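PDB 4INZ: soluble epoxide hydrolase from Bacillus megaterium, which is an enzyme of the alpha/beta hydrolase fold, in which a mainly parallel beta-sheet is sandwiched between layers of helices. Local coordinates for residues L40-H45 against E94-V99; T122-Y125 against Y130-K133. The protein carries 1 engineered substitution. All coordinates share one frame; numbering follows the deposited sequence.

Contact 1: residues L40-H45 against E94-V99; sequences LMLFLH and EDIRQV
Leu42 and Leu44, alternate residues of strand 40-44, meet Ile96 and Val99 of helix 89-102 in a purely apolar contact. It illustrates how the alpha/beta hydrolase fold is layered: a helix lies on one face of the central sheet and runs back nearly antiparallel to strand 40-44. The segment axes approach to 11.2 Å, with their directions 155° apart.

Along the helix, Glu94 looks outward, and its carboxylate gathers the polar side chains that follow one turn later. Asp95 is taken up with Arg73, in a salt bridge, and with Asn26, whose side-chain nitrogen gives it a hydrogen bond. Ile96 is the first residue of 94-99 to touch strand 40-44, and it uses both branches. With CG1 beside the backbone N (chi1 -56°), its CD1 runs tip to tip into the fork of Leu44, 3.7 Å from Leu44 CD2 and 3.8 Å from Leu44 CD1. The other branch, Ile96 CG2, lies 4.2 Å from Leu42 CD2.

Arg97 turns its back on the strand and grips Glu94 side-on, NE to OE1 and NH2 to OE2, the carboxylate lying at the edge of the guanidinium. Gln98 adds a nearly straight bond from NE2 to Glu94 OE2 at 2.9 Å. OE2 thus has two donors, both on one face of the carboxylate plane, which, with the NE bond to OE1, should restrain rotation of the carboxylate. Val99 faces the strand again, one helical turn after Ile96, and its CG1 sits 4.2 Å from CD1 of Leu42.

Contact 2: residues T122-Y125 against Y130-K133; sequences TFAY and YVQK
Phe123 drives the CE2-CZ corner of its ring against the start of the Tyr130 side chain, CZ coming within 3.5 Å of Tyr130 CB. The same ring presents its edge toward the face of Tyr130 in an offset edge-to-face pair, with centroids 5.8 Å apart and planes at 73°. Tyr130 CG, 3.8 Å from Phe123 CZ, is the nearest ring atom in this pairing. With Phe123 CG anti to the backbone N (chi1 178°), the ring is directed to the side where Tyr130 and Val131 lie.

These residues belong to the beta-alpha-beta crossover formed by strand 108-112, helix 115-126 and strand 131-137, at the point where the chain leaves the helix and enters the second strand. Val131, at the start of that strand, carries the rest of the contact through one methyl. Its CG2 lies near the plane of the Phe123 ring, at the edge, 3.7 Å from CE2, and also meets Ala124, 4.1 Å from CB. Beyond the aromatic pair the Tyr130 side chain leads away from the helix, and its OH hydrogen-bonds OE2 of Glu101.

Contacts 1 and 2 follow one another along the chain and show how adjoining helix-to-strand contacts merge into one layer over a single sheet. Their centres are about 10 Å apart, and strands 40-44 and 131-137 flank strand 108-112. Helices 89-102 and 115-126 pack together between the contacts, and Phe123 bridges the two: its CE1 lies 3.6 Å from the backbone N of Arg97, while CD1 is 4.0 Å from Ile96 CB. Arg97 NH1 also approaches Tyr130 OH at 3.3 Å, a weak hydrogen bond that joins the polar cluster on the helix of contact 1 to the tyrosine of contact 2.

Contact 1: residues L40-H45 against E94-V99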
loop_
_atom_site.group_PDB
_atom_site.type_symbol
_atom_site.label_atom_id
_atom_site.label_comp_id
_atom_site.label_asym_id
_atom_site.label_seq_id
_atom_site.Cartn_x
_atom_site.Cartn_y
_atom_site.Cartn_z
ATOM N N LEU A 40 -9.327 -14.822 6.105
ATOM C CA LEU A 40 -8.493 -13.650 6.346
ATOM C C LEU A 40 -8.582 -12.640 5.207
ATOM O O LEU A 40 -8.380 -12.981 4.039
ATOM C CB LEU A 40 -7.036 -14.071 6.535
ATOM C CG LEU A 40 -5.997 -12.975 6.762
ATOM C CD1 LEU A 40 -6.290 -12.215 8.057
ATOM C CD2 LEU A 40 -4.597 -13.594 6.790
ATOM N N MET A 41 -8.894 -11.398 5.568
ATOM C CA MET A 41 -8.761 -10.265 4.667
ATOM C C MET A 41 -7.664 -9.377 5.252
ATOM O O MET A 41 -7.853 -8.730 6.288
ATOM C CB MET A 41 -10.082 -9.503 4.535
ATOM C CG MET A 41 -10.042 -8.380 3.501
ATOM S SD MET A 41 -11.637 -7.562 3.320
ATOM C CE MET A 41 -12.547 -8.817 2.399
ATOM N N LEU A 42 -6.507 -9.384 4.602
ATOM C CA LEU A 42 -5.323 -8.692 5.101
ATOM C C LEU A 42 -5.087 -7.415 4.304
ATOM O O LEU A 42 -4.980 -7.460 3.078
ATOM C CB LEU A 42 -4.113 -9.616 4.983
ATOM C CG LEU A 42 -2.749 -9.066 5.395
ATOM C CD1 LEU A 42 -2.753 -8.691 6.875
ATOM C CD2 LEU A 42 -1.657 -10.102 5.107
ATOM N N PHE A 43 -5.019 -6.284 5.007
ATOM C CA PHE A 43 -4.894 -4.961 4.384
ATOM C C PHE A 43 -3.485 -4.413 4.579
ATOM O O PHE A 43 -2.966 -4.410 5.707
ATOM C CB PHE A 43 -5.855 -3.955 5.039
ATOM C CG PHE A 43 -7.310 -4.307 4.926
ATOM C CD1 PHE A 43 -7.899 -5.188 5.829
ATOM C CD2 PHE A 43 -8.106 -3.709 3.954
ATOM C CE1 PHE A 43 -9.246 -5.498 5.743
ATOM C CE2 PHE A 43 -9.463 -4.011 3.854
ATOM C CZ PHE A 43 -10.037 -4.901 4.754
ATOM N N LEU A 44 -2.887 -3.922 3.495
ATOM C CA LEU A 44 -1.551 -3.332 3.526
ATOM C C LEU A 44 -1.585 -1.887 3.045
ATOM O O LEU A 44 -1.866 -1.618 1.864
ATOM C CB LEU A 44 -0.602 -4.114 2.612
ATOM C CG LEU A 44 -0.513 -5.629 2.794
ATOM C CD1 LEU A 44 0.556 -6.183 1.868
ATOM C CD2 LEU A 44 -0.207 -5.990 4.246
ATOM N N HIS A 45 -1.281 -0.969 3.957
ATOM C CA HIS A 45 -1.221 0.455 3.665
ATOM C C HIS A 45 0.083 0.816 2.975
ATOM O O HIS A 45 0.941 -0.044 2.732
ATOM C CB HIS A 45 -1.294 1.243 4.972
ATOM C CG HIS A 45 -0.064 1.090 5.813
ATOM N ND1 HIS A 45 1.050 1.885 5.652
ATOM C CD2 HIS A 45 0.244 0.201 6.788
ATOM C CE1 HIS A 45 1.986 1.503 6.505
ATOM N NE2 HIS A 45 1.522 0.482 7.204
ATOM N N GLU A 94 8.639 -11.284 2.687
ATOM C CA GLU A 94 8.684 -12.340 3.697
ATOM C C GLU A 94 7.854 -11.963 4.924
ATOM O O GLU A 94 7.232 -12.826 5.549
ATOM C CB GLU A 94 10.128 -12.668 4.090
ATOM C CG GLU A 94 10.247 -13.684 5.221
ATOM C CD GLU A 94 9.926 -15.117 4.796
ATOM O OE1 GLU A 94 9.574 -15.345 3.620
ATOM O OE2 GLU A 94 10.035 -16.022 5.652
ATOM N N ASP A 95 7.837 -10.677 5.270
ATOM C CA ASP A 95 6.966 -10.213 6.344
ATOM C C ASP A 95 5.551 -10.686 6.067
ATOM O O ASP A 95 4.890 -11.250 6.937
ATOM C CB ASP A 95 6.955 -8.682 6.450
ATOM C CG ASP A 95 8.168 -8.128 7.172
ATOM O OD1 ASP A 95 8.979 -8.926 7.692
ATOM O OD2 ASP A 95 8.297 -6.885 7.225
ATOM N N ILE A 96 5.087 -10.444 4.842
ATOM C CA ILE A 96 3.707 -10.733 4.494
ATOM C C ILE A 96 3.448 -12.230 4.534
ATOM O O ILE A 96 2.414 -12.673 5.027
ATOM C CB ILE A 96 3.330 -10.158 3.111
ATOM C CG1 ILE A 96 3.608 -8.651 3.074
ATOM C CG2 ILE A 96 1.861 -10.441 2.795
ATOM C CD1 ILE A 96 2.960 -7.860 4.212
ATOM N N ARG A 97 4.398 -13.012 4.035
ATOM C CA ARG A 97 4.250 -14.460 4.057
ATOM C C ARG A 97 4.083 -14.977 5.484
ATOM O O ARG A 97 3.202 -15.795 5.754
ATOM C CB ARG A 97 5.447 -15.140 3.396
ATOM C CG ARG A 97 5.181 -16.571 2.990
ATOM C CD ARG A 97 6.475 -17.291 2.620
ATOM N NE ARG A 97 7.389 -17.389 3.755
ATOM C CZ ARG A 97 7.286 -18.303 4.716
ATOM N NH1 ARG A 97 6.309 -19.201 4.680
ATOM N NH2 ARG A 97 8.157 -18.320 5.714
ATOM N N GLN A 98 4.929 -14.499 6.392
ATOM C CA GLN A 98 4.912 -14.977 7.773
ATOM C C GLN A 98 3.700 -14.459 8.549
ATOM O O GLN A 98 3.212 -15.122 9.458
ATOM C CB GLN A 98 6.213 -14.617 8.505
ATOM C CG GLN A 98 7.460 -15.304 7.968
ATOM C CD GLN A 98 8.622 -15.256 8.954
ATOM O OE1 GLN A 98 8.424 -15.078 10.155
ATOM N NE2 GLN A 98 9.839 -15.405 8.446
ATOM N N VAL A 99 3.214 -13.275 8.198
ATOM C CA VAL A 99 2.024 -12.748 8.853
ATOM C C VAL A 99 0.809 -13.629 8.572
ATOM O O VAL A 99 0.044 -13.962 9.481
ATOM C CB VAL A 99 1.734 -11.303 8.420
ATOM C CG1 VAL A 99 0.309 -10.914 8.795
ATOM C CG2 VAL A 99 2.755 -10.359 9.052
#

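Contact 2: residues T122-Y125 against Y130-K133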
loop_
_atom_site.group_PDB
_atom_site.type_symbol
_atom_site.label_atom_id
_atom_site.label_comp_id
_atom_site.label_asym_id
_atom_site.label_seq_id
_atom_site.Cartn_x
_atom_site.Cartn_y
_atom_site.Cartn_z
ATOM N N THR A 122 3.818 -7.785 -5.761
ATOM C CA THR A 122 5.012 -8.623 -5.798
ATOM C C THR A 122 4.773 -9.939 -5.051
ATOM O O THR A 122 5.131 -11.016 -5.535
ATOM C CB THR A 122 6.231 -7.884 -5.218
ATOM O OG1 THR A 122 6.454 -6.680 -5.965
ATOM C CG2 THR A 122 7.478 -8.754 -5.288
ATOM N N PHE A 123 4.148 -9.846 -3.882
ATOM C CA PHE A 123 3.829 -11.029 -3.095
ATOM C C PHE A 123 2.871 -11.963 -3.837
ATOM O O PHE A 123 3.051 -13.182 -3.826
ATOM C CB PHE A 123 3.225 -10.637 -1.742
ATOM C CG PHE A 123 2.825 -11.816 -0.907
ATOM C CD1 PHE A 123 3.775 -12.503 -0.160
ATOM C CD2 PHE A 123 1.514 -12.264 -0.898
ATOM C CE1 PHE A 123 3.415 -13.604 0.600
ATOM C CE2 PHE A 123 1.146 -13.359 -0.136
ATOM C CZ PHE A 123 2.101 -14.035 0.612
ATOM N N ALA A 124 1.843 -11.395 -4.465
ATOM C CA ALA A 124 0.868 -12.201 -5.202
ATOM C C ALA A 124 1.518 -12.928 -6.377
ATOM O O ALA A 124 1.184 -14.077 -6.671
ATOM C CB ALA A 124 -0.297 -11.332 -5.688
ATOM N N TYR A 125 2.444 -12.255 -7.052
ATOM C CA TYR A 125 3.148 -12.860 -8.177
ATOM C C TYR A 125 4.047 -14.010 -7.722
ATOM O O TYR A 125 4.129 -15.047 -8.380
ATOM C CB TYR A 125 3.978 -11.811 -8.925
ATOM C CG TYR A 125 3.266 -11.158 -10.092
ATOM C CD1 TYR A 125 3.360 -11.689 -11.378
ATOM C CD2 TYR A 125 2.507 -10.005 -9.913
ATOM C CE1 TYR A 125 2.715 -11.093 -12.451
ATOM C CE2 TYR A 125 1.857 -9.403 -10.978
ATOM C CZ TYR A 125 1.965 -9.951 -12.246
ATOM O OH TYR A 125 1.320 -9.352 -13.307
ATOM N N TYR A 130 -0.918 -18.063 -1.839
ATOM C CA TYR A 130 -1.251 -17.434 -0.567
ATOM C C TYR A 130 -2.353 -16.393 -0.753
ATOM O O TYR A 130 -2.870 -15.850 0.222
ATOM C CB TYR A 130 -0.027 -16.739 0.023
ATOM C CG TYR A 130 0.936 -17.628 0.786
ATOM C CD1 TYR A 130 0.978 -17.608 2.179
ATOM C CD2 TYR A 130 1.818 -18.464 0.118
ATOM C CE1 TYR A 130 1.872 -18.407 2.885
ATOM C CE2 TYR A 130 2.712 -19.262 0.810
ATOM C CZ TYR A 130 2.732 -19.233 2.193
ATOM O OH TYR A 130 3.629 -20.034 2.876
ATOM N N VAL A 131 -2.705 -16.112 -2.005
ATOM C CA VAL A 131 -3.658 -15.046 -2.306
ATOM C C VAL A 131 -4.895 -15.548 -3.059
ATOM O O VAL A 131 -4.838 -15.803 -4.260
ATOM C CB VAL A 131 -2.986 -13.915 -3.110
ATOM C CG1 VAL A 131 -3.942 -12.739 -3.276
ATOM C CG2 VAL A 131 -1.708 -13.465 -2.422
ATOM N N GLN A 132 -6.012 -15.681 -2.350
ATOM C CA GLN A 132 -7.262 -16.112 -2.970
ATOM C C GLN A 132 -7.737 -15.091 -3.996
ATOM O O GLN A 132 -8.099 -15.432 -5.127
ATOM C CB GLN A 132 -8.344 -16.292 -1.911
ATOM C CG GLN A 132 -7.980 -17.263 -0.808
ATOM C CD GLN A 132 -8.975 -17.223 0.327
ATOM O OE1 GLN A 132 -8.883 -17.998 1.277
ATOM N NE2 GLN A 132 -9.940 -16.314 0.234
ATOM N N LYS A 133 -7.753 -13.832 -3.575
ATOM C CA LYS A 133 -8.144 -12.730 -4.438
ATOM C C LYS A 133 -7.346 -11.510 -4.019
ATOM O O LYS A 133 -6.982 -11.371 -2.846
ATOM C CB LYS A 133 -9.637 -12.420 -4.297
ATOM C CG LYS A 133 -10.584 -13.536 -4.713
ATOM C CD LYS A 133 -12.015 -13.015 -4.728
ATOM C CE LYS A 133 -12.978 -14.027 -5.308
ATOM N NZ LYS A 133 -13.175 -15.151 -4.382
#